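PDB 4YHE: GH5 from Bacteroidetes bacterium AC2a, which probably hydrolyses beta-glucosidic bonds in cellulose, as a family 5 glycoside hydrolase built on a beta/alpha barrel. Local coordinates for residues G147-T161 with I197-V211. Residues are numbered along the deposited sequence; the frame is centred on the assembly and turned at random.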
ATOM      1  N   GLY A 147       3.806  15.675  10.537  1.00 21.18           N
ATOM      2  CA  GLY A 147       3.290  16.814   9.798  1.00 21.92           C
ATOM      3  C   GLY A 147       4.143  18.078  10.003  1.00 21.22           C
ATOM      4  O   GLY A 147       4.392  18.825   9.059  1.00 22.35           O
ATOM      5  N   LYS A 148       4.589  18.323  11.223  1.00 23.46           N
ATOM      6  CA  LYS A 148       5.412  19.522  11.467  1.00 24.97           C
ATOM      7  C   LYS A 148       6.730  19.486  10.714  1.00 25.07           C
ATOM      8  O   LYS A 148       7.151  20.505  10.191  1.00 24.65           O
ATOM      9  CB  LYS A 148       5.644  19.735  12.947  1.00 28.02           C
ATOM     10  CG  LYS A 148       4.433  20.382  13.593  1.00 32.41           C
ATOM     11  CD  LYS A 148       4.570  20.435  15.105  1.00 34.71           C
ATOM     12  CE  LYS A 148       3.266  20.879  15.754  1.00 36.80           C
ATOM     13  NZ  LYS A 148       3.283  20.464  17.178  1.00 37.22           N
ATOM     14  N   ARG A 149       7.348  18.313  10.584  1.00 23.68           N
ATOM     15  CA  ARG A 149       8.579  18.199   9.794  1.00 24.41           C
ATOM     16  C   ARG A 149       8.338  18.557   8.330  1.00 23.67           C
ATOM     17  O   ARG A 149       9.186  19.193   7.675  1.00 23.38           O
ATOM     18  CB  ARG A 149       9.137  16.772   9.908  1.00 25.40           C
ATOM     19  CG  ARG A 149      10.498  16.592   9.306  1.00 27.92           C
ATOM     20  CD  ARG A 149      11.555  17.259  10.188  1.00 30.06           C
ATOM     21  NE  ARG A 149      12.802  16.780   9.705  1.00 35.28           N
ATOM     22  CZ  ARG A 149      13.744  16.154  10.376  1.00 29.02           C
ATOM     23  NH1 ARG A 149      13.718  15.953  11.690  1.00 27.22           N
ATOM     24  NH2 ARG A 149      14.769  15.773   9.666  1.00 30.81           N
ATOM     25  N   PHE A 150       7.180  18.152   7.807  1.00 22.91           N
ATOM     26  CA  PHE A 150       6.902  18.226   6.367  1.00 23.54           C
ATOM     27  C   PHE A 150       5.938  19.362   5.984  1.00 23.56           C
ATOM     28  O   PHE A 150       5.393  19.401   4.884  1.00 20.89           O
ATOM     29  CB  PHE A 150       6.379  16.847   5.884  1.00 23.53           C
ATOM     30  CG  PHE A 150       7.405  15.748   5.993  1.00 23.93           C
ATOM     31  CD1 PHE A 150       8.536  15.779   5.212  1.00 24.03           C
ATOM     32  CD2 PHE A 150       7.246  14.696   6.895  1.00 22.80           C
ATOM     33  CE1 PHE A 150       9.496  14.805   5.314  1.00 24.51           C
ATOM     34  CE2 PHE A 150       8.197  13.711   6.998  1.00 24.27           C
ATOM     35  CZ  PHE A 150       9.332  13.763   6.224  1.00 26.20           C
ATOM     36  N   ALA A 151       5.777  20.311   6.891  1.00 23.81           N
ATOM     37  CA  ALA A 151       4.818  21.402   6.733  1.00 24.25           C
ATOM     38  C   ALA A 151       5.071  22.273   5.506  1.00 25.64           C
ATOM     39  O   ALA A 151       4.132  22.869   4.971  1.00 27.50           O
ATOM     40  CB  ALA A 151       4.798  22.250   8.001  1.00 25.16           C
ATOM     41  N   ASN A 152       6.310  22.307   5.012  1.00 26.67           N
ATOM     42  CA  ASN A 152       6.631  23.068   3.808  1.00 28.40           C
ATOM     43  C   ASN A 152       6.605  22.252   2.534  1.00 27.72           C
ATOM     44  O   ASN A 152       6.892  22.777   1.453  1.00 28.80           O
ATOM     45  CB  ASN A 152       8.008  23.717   3.960  1.00 32.94           C
ATOM     46  CG  ASN A 152       8.091  24.646   5.164  1.00 37.24           C
ATOM     47  OD1 ASN A 152       7.106  25.291   5.566  1.00 40.35           O
ATOM     48  ND2 ASN A 152       9.272  24.720   5.746  1.00 41.06           N
ATOM     49  N   ASP A 153       6.265  20.963   2.636  1.00 25.12           N
ATOM     50  CA  ASP A 153       6.195  20.106   1.457  1.00 24.22           C
ATOM     51  C   ASP A 153       4.744  19.940   0.992  1.00 23.65           C
ATOM     52  O   ASP A 153       3.861  19.564   1.775  1.00 22.54           O
ATOM     53  CB  ASP A 153       6.847  18.751   1.772  1.00 21.79           C
ATOM     54  CG  ASP A 153       8.300  18.898   2.150  1.00 22.20           C
ATOM     55  OD1 ASP A 153       9.066  19.343   1.284  1.00 20.21           O
ATOM     56  OD2 ASP A 153       8.677  18.583   3.288  1.00 21.58           O
ATOM     57  N   GLY A 154       4.544  20.167  -0.294  1.00 23.41           N
ATOM     58  CA  GLY A 154       3.227  20.275  -0.895  1.00 25.53           C
ATOM     59  C   GLY A 154       2.568  18.956  -1.233  1.00 26.14           C
ATOM     60  O   GLY A 154       2.836  17.920  -0.580  1.00 27.27           O
ATOM     61  N   GLU A 155       1.690  18.982  -2.235  1.00 26.62           N
ATOM     62  CA  GLU A 155       0.737  17.866  -2.401  1.00 26.00           C
ATOM     63  C   GLU A 155       1.310  16.652  -3.138  1.00 23.44           C
ATOM     64  O   GLU A 155       0.613  15.661  -3.305  1.00 20.46           O
ATOM     65  CB  GLU A 155      -0.610  18.328  -2.975  1.00 27.56           C
ATOM     66  CG  GLU A 155      -0.629  18.617  -4.455  1.00 29.85           C
ATOM     67  CD  GLU A 155      -2.026  18.995  -4.958  1.00 30.13           C
ATOM     68  OE1 GLU A 155      -2.840  19.629  -4.220  1.00 30.06           O
ATOM     69  OE2 GLU A 155      -2.287  18.657  -6.118  1.00 31.02           O
ATOM     70  N   TRP A 156       2.561  16.760  -3.611  1.00 22.43           N
ATOM     71  CA  TRP A 156       3.321  15.606  -4.071  1.00 21.54           C
ATOM     72  C   TRP A 156       3.618  14.633  -2.911  1.00 19.23           C
ATOM     73  O   TRP A 156       3.909  13.485  -3.180  1.00 18.12           O
ATOM     74  CB  TRP A 156       4.640  15.996  -4.774  1.00 23.70           C
ATOM     75  CG  TRP A 156       5.520  16.858  -3.942  1.00 25.11           C
ATOM     76  CD1 TRP A 156       5.572  18.231  -3.943  1.00 27.24           C
ATOM     77  CD2 TRP A 156       6.467  16.419  -2.956  1.00 27.45           C
ATOM     78  NE1 TRP A 156       6.482  18.665  -3.010  1.00 26.21           N
ATOM     79  CE2 TRP A 156       7.055  17.580  -2.398  1.00 25.83           C
ATOM     80  CE3 TRP A 156       6.879  15.155  -2.495  1.00 27.49           C
ATOM     81  CZ2 TRP A 156       8.033  17.519  -1.410  1.00 24.99           C
ATOM     82  CZ3 TRP A 156       7.856  15.099  -1.508  1.00 27.19           C
ATOM     83  CH2 TRP A 156       8.418  16.270  -0.973  1.00 25.10           C
ATOM     84  N   LEU A 157       3.523  15.085  -1.666  1.00 18.57           N
ATOM     85  CA  LEU A 157       3.733  14.234  -0.475  1.00 18.39           C
ATOM     86  C   LEU A 157       2.373  13.874   0.153  1.00 18.40           C
ATOM     87  O   LEU A 157       1.637  14.753   0.590  1.00 20.22           O
ATOM     88  CB  LEU A 157       4.619  14.936   0.554  1.00 18.16           C
ATOM     89  CG  LEU A 157       4.880  14.203   1.884  1.00 18.89           C
ATOM     90  CD1 LEU A 157       5.524  12.852   1.613  1.00 18.70           C
ATOM     91  CD2 LEU A 157       5.736  15.018   2.824  1.00 19.35           C
ATOM     92  N   VAL A 158       2.068  12.572   0.175  1.00 18.35           N
ATOM     93  CA  VAL A 158       0.820  12.012   0.701  1.00 16.46           C
ATOM     94  C   VAL A 158       1.106  11.319   2.029  1.00 15.89           C
ATOM     95  O   VAL A 158       2.121  10.633   2.163  1.00 15.50           O
ATOM     96  CB  VAL A 158       0.246  10.955  -0.271  1.00 17.28           C
ATOM     97  CG1 VAL A 158      -1.008  10.281   0.292  1.00 17.57           C
ATOM     98  CG2 VAL A 158      -0.040  11.527  -1.659  1.00 17.41           C
ATOM     99  N   PHE A 159       0.251  11.533   3.015  1.00 15.52           N
ATOM    100  CA  PHE A 159       0.333  10.796   4.262  1.00 16.71           C
ATOM    101  C   PHE A 159      -0.727   9.690   4.238  1.00 16.75           C
ATOM    102  O   PHE A 159      -1.902   9.965   3.961  1.00 17.75           O
ATOM    103  CB  PHE A 159       0.048  11.675   5.479  1.00 17.99           C
ATOM    104  CG  PHE A 159       1.081  12.731   5.762  1.00 18.78           C
ATOM    105  CD1 PHE A 159       2.311  12.742   5.143  1.00 18.91           C
ATOM    106  CD2 PHE A 159       0.808  13.712   6.700  1.00 19.77           C
ATOM    107  CE1 PHE A 159       3.232  13.729   5.432  1.00 19.52           C
ATOM    108  CE2 PHE A 159       1.727  14.705   7.009  1.00 20.43           C
ATOM    109  CZ  PHE A 159       2.943  14.712   6.371  1.00 21.40           C
ATOM    110  N   GLU A 160      -0.316   8.462   4.554  1.00 15.41           N
ATOM    111  CA  GLU A 160      -1.225   7.341   4.712  1.00 15.18           C
ATOM    112  C   GLU A 160      -1.267   7.008   6.207  1.00 15.24           C
ATOM    113  O   GLU A 160      -0.225   6.749   6.806  1.00 15.99           O
ATOM    114  CB  GLU A 160      -0.734   6.185   3.875  1.00 15.34           C
ATOM    115  CG  GLU A 160      -1.504   4.885   4.016  1.00 15.79           C
ATOM    116  CD  GLU A 160      -0.805   3.776   3.250  1.00 16.45           C
ATOM    117  OE1 GLU A 160      -0.834   3.774   1.982  1.00 16.41           O
ATOM    118  OE2 GLU A 160      -0.186   2.936   3.938  1.00 17.84           O
ATOM    119  N   THR A 161      -2.457   7.059   6.796  1.00 14.96           N
ATOM    120  CA  THR A 161      -2.595   7.123   8.249  1.00 15.88           C
ATOM    121  C   THR A 161      -2.040   5.923   8.995  1.00 17.41           C
ATOM    122  O   THR A 161      -1.438   6.082  10.071  1.00 19.42           O
ATOM    123  CB  THR A 161      -4.062   7.303   8.685  1.00 16.49           C
ATOM    124  OG1 THR A 161      -4.900   6.312   8.086  1.00 17.10           O
ATOM    125  CG2 THR A 161      -4.561   8.657   8.282  1.00 16.71           C
ATOM    126  N   ILE A 197      -3.017  15.429  11.561  1.00 21.92           N
ATOM    127  CA  ILE A 197      -2.365  15.907  10.351  1.00 22.92           C
ATOM    128  C   ILE A 197      -2.812  17.329  10.014  1.00 24.90           C
ATOM    129  O   ILE A 197      -1.987  18.222   9.738  1.00 23.54           O
ATOM    130  CB  ILE A 197      -2.596  14.938   9.185  1.00 22.66           C
ATOM    131  CG1 ILE A 197      -1.857  13.616   9.484  1.00 23.24           C
ATOM    132  CG2 ILE A 197      -2.113  15.526   7.867  1.00 22.73           C
ATOM    133  CD1 ILE A 197      -2.272  12.419   8.628  1.00 23.22           C
ATOM    134  N   ARG A 198      -4.117  17.546  10.071  1.00 26.31           N
ATOM    135  CA  ARG A 198      -4.685  18.865   9.804  1.00 26.10           C
ATOM    136  C   ARG A 198      -4.225  19.880  10.839  1.00 24.29           C
ATOM    137  O   ARG A 198      -3.997  21.012  10.469  1.00 28.41           O
ATOM    138  CB  ARG A 198      -6.214  18.812   9.752  1.00 24.74           C
ATOM    139  CG  ARG A 198      -6.766  17.921   8.647  1.00 25.34           C
ATOM    140  CD  ARG A 198      -6.246  18.262   7.266  1.00 23.82           C
ATOM    141  NE  ARG A 198      -6.848  17.413   6.239  1.00 23.76           N
ATOM    142  CZ  ARG A 198      -6.288  17.092   5.071  1.00 23.74           C
ATOM    143  NH1 ARG A 198      -5.062  17.498   4.755  1.00 24.45           N
ATOM    144  NH2 ARG A 198      -6.943  16.315   4.219  1.00 23.67           N
ATOM    145  N   ALA A 199      -4.059  19.475  12.103  1.00 23.84           N
ATOM    146  CA  ALA A 199      -3.538  20.381  13.154  1.00 24.55           C
ATOM    147  C   ALA A 199      -2.028  20.702  13.024  1.00 26.53           C
ATOM    148  O   ALA A 199      -1.513  21.569  13.723  1.00 27.44           O
ATOM    149  CB  ALA A 199      -3.830  19.822  14.542  1.00 23.37           C
ATOM    150  N   ALA A 200      -1.306  20.008  12.155  1.00 26.52           N
ATOM    151  CA  ALA A 200       0.150  20.150  12.102  1.00 28.99           C
ATOM    152  C   ALA A 200       0.581  21.373  11.304  1.00 30.40           C
ATOM    153  O   ALA A 200       1.770  21.705  11.284  1.00 32.69           O
ATOM    154  CB  ALA A 200       0.782  18.879  11.518  1.00 29.27           C
ATOM    155  N   GLY A 201      -0.363  22.023  10.626  1.00 30.44           N
ATOM    156  CA  GLY A 201      -0.115  23.353  10.046  1.00 30.46           C
ATOM    157  C   GLY A 201       0.461  23.339   8.648  1.00 30.95           C
ATOM    158  O   GLY A 201       0.848  22.290   8.113  1.00 30.61           O
ATOM    159  N   GLY A 202       0.519  24.523   8.057  1.00 28.36           N
ATOM    160  CA  GLY A 202       1.120  24.723   6.749  1.00 29.27           C
ATOM    161  C   GLY A 202       0.468  23.889   5.676  1.00 28.27           C
ATOM    162  O   GLY A 202      -0.752  23.810   5.591  1.00 31.82           O
ATOM    163  N   LYS A 203       1.271  23.232   4.860  1.00 28.31           N
ATOM    164  CA  LYS A 203       0.720  22.506   3.731  1.00 29.34           C
ATOM    165  C   LYS A 203       0.028  21.201   4.126  1.00 26.44           C
ATOM    166  O   LYS A 203      -0.596  20.582   3.293  1.00 28.27           O
ATOM    167  CB  LYS A 203       1.784  22.298   2.676  1.00 32.45           C
ATOM    168  CG  LYS A 203       2.256  23.637   2.094  1.00 33.55           C
ATOM    169  CD  LYS A 203       3.398  23.424   1.124  1.00 35.11           C
ATOM    170  CE  LYS A 203       3.934  24.733   0.562  1.00 36.47           C
ATOM    171  NZ  LYS A 203       5.162  24.504  -0.244  1.00 36.71           N
ATOM    172  N   ASN A 204       0.110  20.805   5.395  1.00 25.24           N
ATOM    173  CA  ASN A 204      -0.717  19.694   5.864  1.00 26.58           C
ATOM    174  C   ASN A 204      -2.214  20.021   5.780  1.00 30.26           C
ATOM    175  O   ASN A 204      -3.040  19.119   5.918  1.00 30.44           O
ATOM    176  CB  ASN A 204      -0.371  19.320   7.283  1.00 25.26           C
ATOM    177  CG  ASN A 204       1.066  18.901   7.427  1.00 26.07           C
ATOM    178  OD1 ASN A 204       1.496  17.921   6.819  1.00 25.32           O
ATOM    179  ND2 ASN A 204       1.830  19.657   8.203  1.00 24.46           N
ATOM    180  N   GLU A 205      -2.557  21.309   5.595  1.00 32.34           N
ATOM    181  CA  GLU A 205      -3.948  21.744   5.509  1.00 35.09           C
ATOM    182  C   GLU A 205      -4.691  21.145   4.348  1.00 30.98           C
ATOM    183  O   GLU A 205      -5.860  20.828   4.481  1.00 31.29           O
ATOM    184  CB  GLU A 205      -4.062  23.276   5.387  1.00 37.33           C
ATOM    185  CG  GLU A 205      -5.502  23.820   5.276  1.00 42.17           C
ATOM    186  CD  GLU A 205      -6.257  23.823   6.609  1.00 45.11           C
ATOM    187  OE1 GLU A 205      -5.849  23.056   7.517  1.00 50.12           O
ATOM    188  OE2 GLU A 205      -7.248  24.597   6.771  1.00 46.03           O
ATOM    189  N   THR A 206      -4.037  21.050   3.204  1.00 29.65           N
ATOM    190  CA  THR A 206      -4.676  20.579   1.988  1.00 30.31           C
ATOM    191  C   THR A 206      -3.969  19.368   1.377  1.00 26.80           C
ATOM    192  O   THR A 206      -4.156  19.072   0.204  1.00 28.81           O
ATOM    193  CB  THR A 206      -4.660  21.697   0.953  1.00 32.14           C
ATOM    194  OG1 THR A 206      -3.307  22.098   0.773  1.00 33.18           O
ATOM    195  CG2 THR A 206      -5.471  22.875   1.457  1.00 34.36           C
ATOM    196  N   ARG A 207      -3.132  18.705   2.170  1.00 23.82           N
ATOM    197  CA  ARG A 207      -2.451  17.482   1.744  1.00 23.25           C
ATOM    198  C   ARG A 207      -3.489  16.369   1.540  1.00 20.92           C
ATOM    199  O   ARG A 207      -4.451  16.268   2.318  1.00 20.73           O
ATOM    200  CB  ARG A 207      -1.467  17.041   2.844  1.00 23.63           C
ATOM    201  CG  ARG A 207      -0.637  15.813   2.496  1.00 24.27           C
ATOM    202  CD  ARG A 207       0.428  15.450   3.540  1.00 22.51           C
ATOM    203  NE  ARG A 207       1.210  16.562   4.080  1.00 21.25           N
ATOM    204  CZ  ARG A 207       2.031  17.360   3.398  1.00 21.85           C
ATOM    205  NH1 ARG A 207       2.220  17.221   2.096  1.00 22.41           N
ATOM    206  NH2 ARG A 207       2.676  18.332   4.037  1.00 23.48           N
ATOM    207  N   TYR A 208      -3.293  15.546   0.517  1.00 20.06           N
ATOM    208  CA  TYR A 208      -4.043  14.296   0.394  1.00 19.55           C
ATOM    209  C   TYR A 208      -3.665  13.321   1.484  1.00 19.55           C
ATOM    210  O   TYR A 208      -2.489  13.121   1.758  1.00 18.77           O
ATOM    211  CB  TYR A 208      -3.837  13.675  -0.950  1.00 21.11           C
ATOM    212  CG  TYR A 208      -4.542  14.458  -2.013  1.00 21.99           C
ATOM    213  CD1 TYR A 208      -5.897  14.257  -2.247  1.00 23.44           C
ATOM    214  CD2 TYR A 208      -3.881  15.405  -2.760  1.00 21.86           C
ATOM    215  CE1 TYR A 208      -6.570  14.991  -3.207  1.00 23.68           C
ATOM    216  CE2 TYR A 208      -4.541  16.142  -3.733  1.00 23.19           C
ATOM    217  CZ  TYR A 208      -5.891  15.935  -3.936  1.00 23.85           C
ATOM    218  OH  TYR A 208      -6.578  16.622  -4.906  1.00 23.44           O
ATOM    219  N   ILE A 209      -4.672  12.740   2.118  1.00 18.71           N
ATOM    220  CA  ILE A 209      -4.450  11.740   3.143  1.00 18.38           C
ATOM    221  C   ILE A 209      -5.132  10.423   2.761  1.00 17.47           C
ATOM    222  O   ILE A 209      -6.346  10.400   2.521  1.00 15.72           O
ATOM    223  CB  ILE A 209      -4.998  12.188   4.480  1.00 18.56           C
ATOM    224  CG1 ILE A 209      -4.335  13.496   4.952  1.00 19.41           C
ATOM    225  CG2 ILE A 209      -4.826  11.086   5.514  1.00 18.06           C
ATOM    226  CD1 ILE A 209      -5.010  14.090   6.156  1.00 19.54           C
ATOM    227  N   GLY A 210      -4.353   9.337   2.715  1.00 16.41           N
ATOM    228  CA  GLY A 210      -4.886   7.999   2.449  1.00 16.01           C
ATOM    229  C   GLY A 210      -5.347   7.356   3.739  1.00 15.58           C
ATOM    230  O   GLY A 210      -4.634   7.386   4.727  1.00 15.09           O
ATOM    231  N   VAL A 211      -6.549   6.795   3.730  1.00 16.02           N
ATOM    232  CA  VAL A 211      -7.065   6.081   4.888  1.00 16.32           C
ATOM    233  C   VAL A 211      -7.486   4.652   4.492  1.00 15.95           C
ATOM    234  O   VAL A 211      -8.126   4.439   3.452  1.00 14.48           O
ATOM    235  CB  VAL A 211      -8.242   6.810   5.565  1.00 18.08           C
ATOM    236  CG1 VAL A 211      -7.798   8.097   6.189  1.00 18.33           C
ATOM    237  CG2 VAL A 211      -9.401   7.052   4.606  1.00 19.42           C
TER
HETATM  238  O   HOH W   1      -0.742  15.198  -0.871  1.00 21.26           O
HETATM  239  O   HOH W   2      -5.216  18.388  -6.437  1.00 22.84           O
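Arg207 reaches across to the turns around Asp153 and Gly154 and points its guanidinium N-H groups at their backbone carbonyls. NH1 and NH2 meet Asp153 O end-on, NH2 at 2.8 Å and in the carbonyl plane; NH1 also bonds Leu157 O at 2.9 Å and, weakly, Gly154 O. Within its own segment, 197-211, Arg207 NE and NH2 grip Asn204 OD1 side-on from one face of its amide. A bend at chi3 (-44°) swings the guanidinium round while CD sits over the centre of the Phe159 ring, a CH-pi contact 3.5 Å from CD to the centroid; the cation-pi component is off-centre. Ile197 CG2 meets that ring at its edge, 3.6 Å from Phe159 CD2. Asn204 ND2 donates to Gly147 O at 2.8 Å, approaching from above the carbonyl plane, and Lys203 bonds Ala151 O through its backbone N and Asn152 O through NZ. Further on, strands 157-160 and 209-212, neighbours in the eight-stranded parallel barrel, pair through Gly210 N to Phe159 O (2.8 Å) and Thr161 N to Gly210 O (3.0 Å). Where the strands begin, one water joins Glu155 O and Leu157 O to Tyr208 N; a second links Glu155 OE2 to Tyr208 OH, while Glu155 OE1 forms a salt bridge with Arg235. An alanine in place of Arg207 would probably leave Asp153 O and Asn204 OD1 without their paired donors and uncover one face of the Phe159 ring. The buried arginine charge is probably stabilised by neutral dipoles rather than by a carboxylate within these two segments; its bonds tie the connection after helix 129-149 to the one after helix 181-199, at the N-terminal end of the barrel strands.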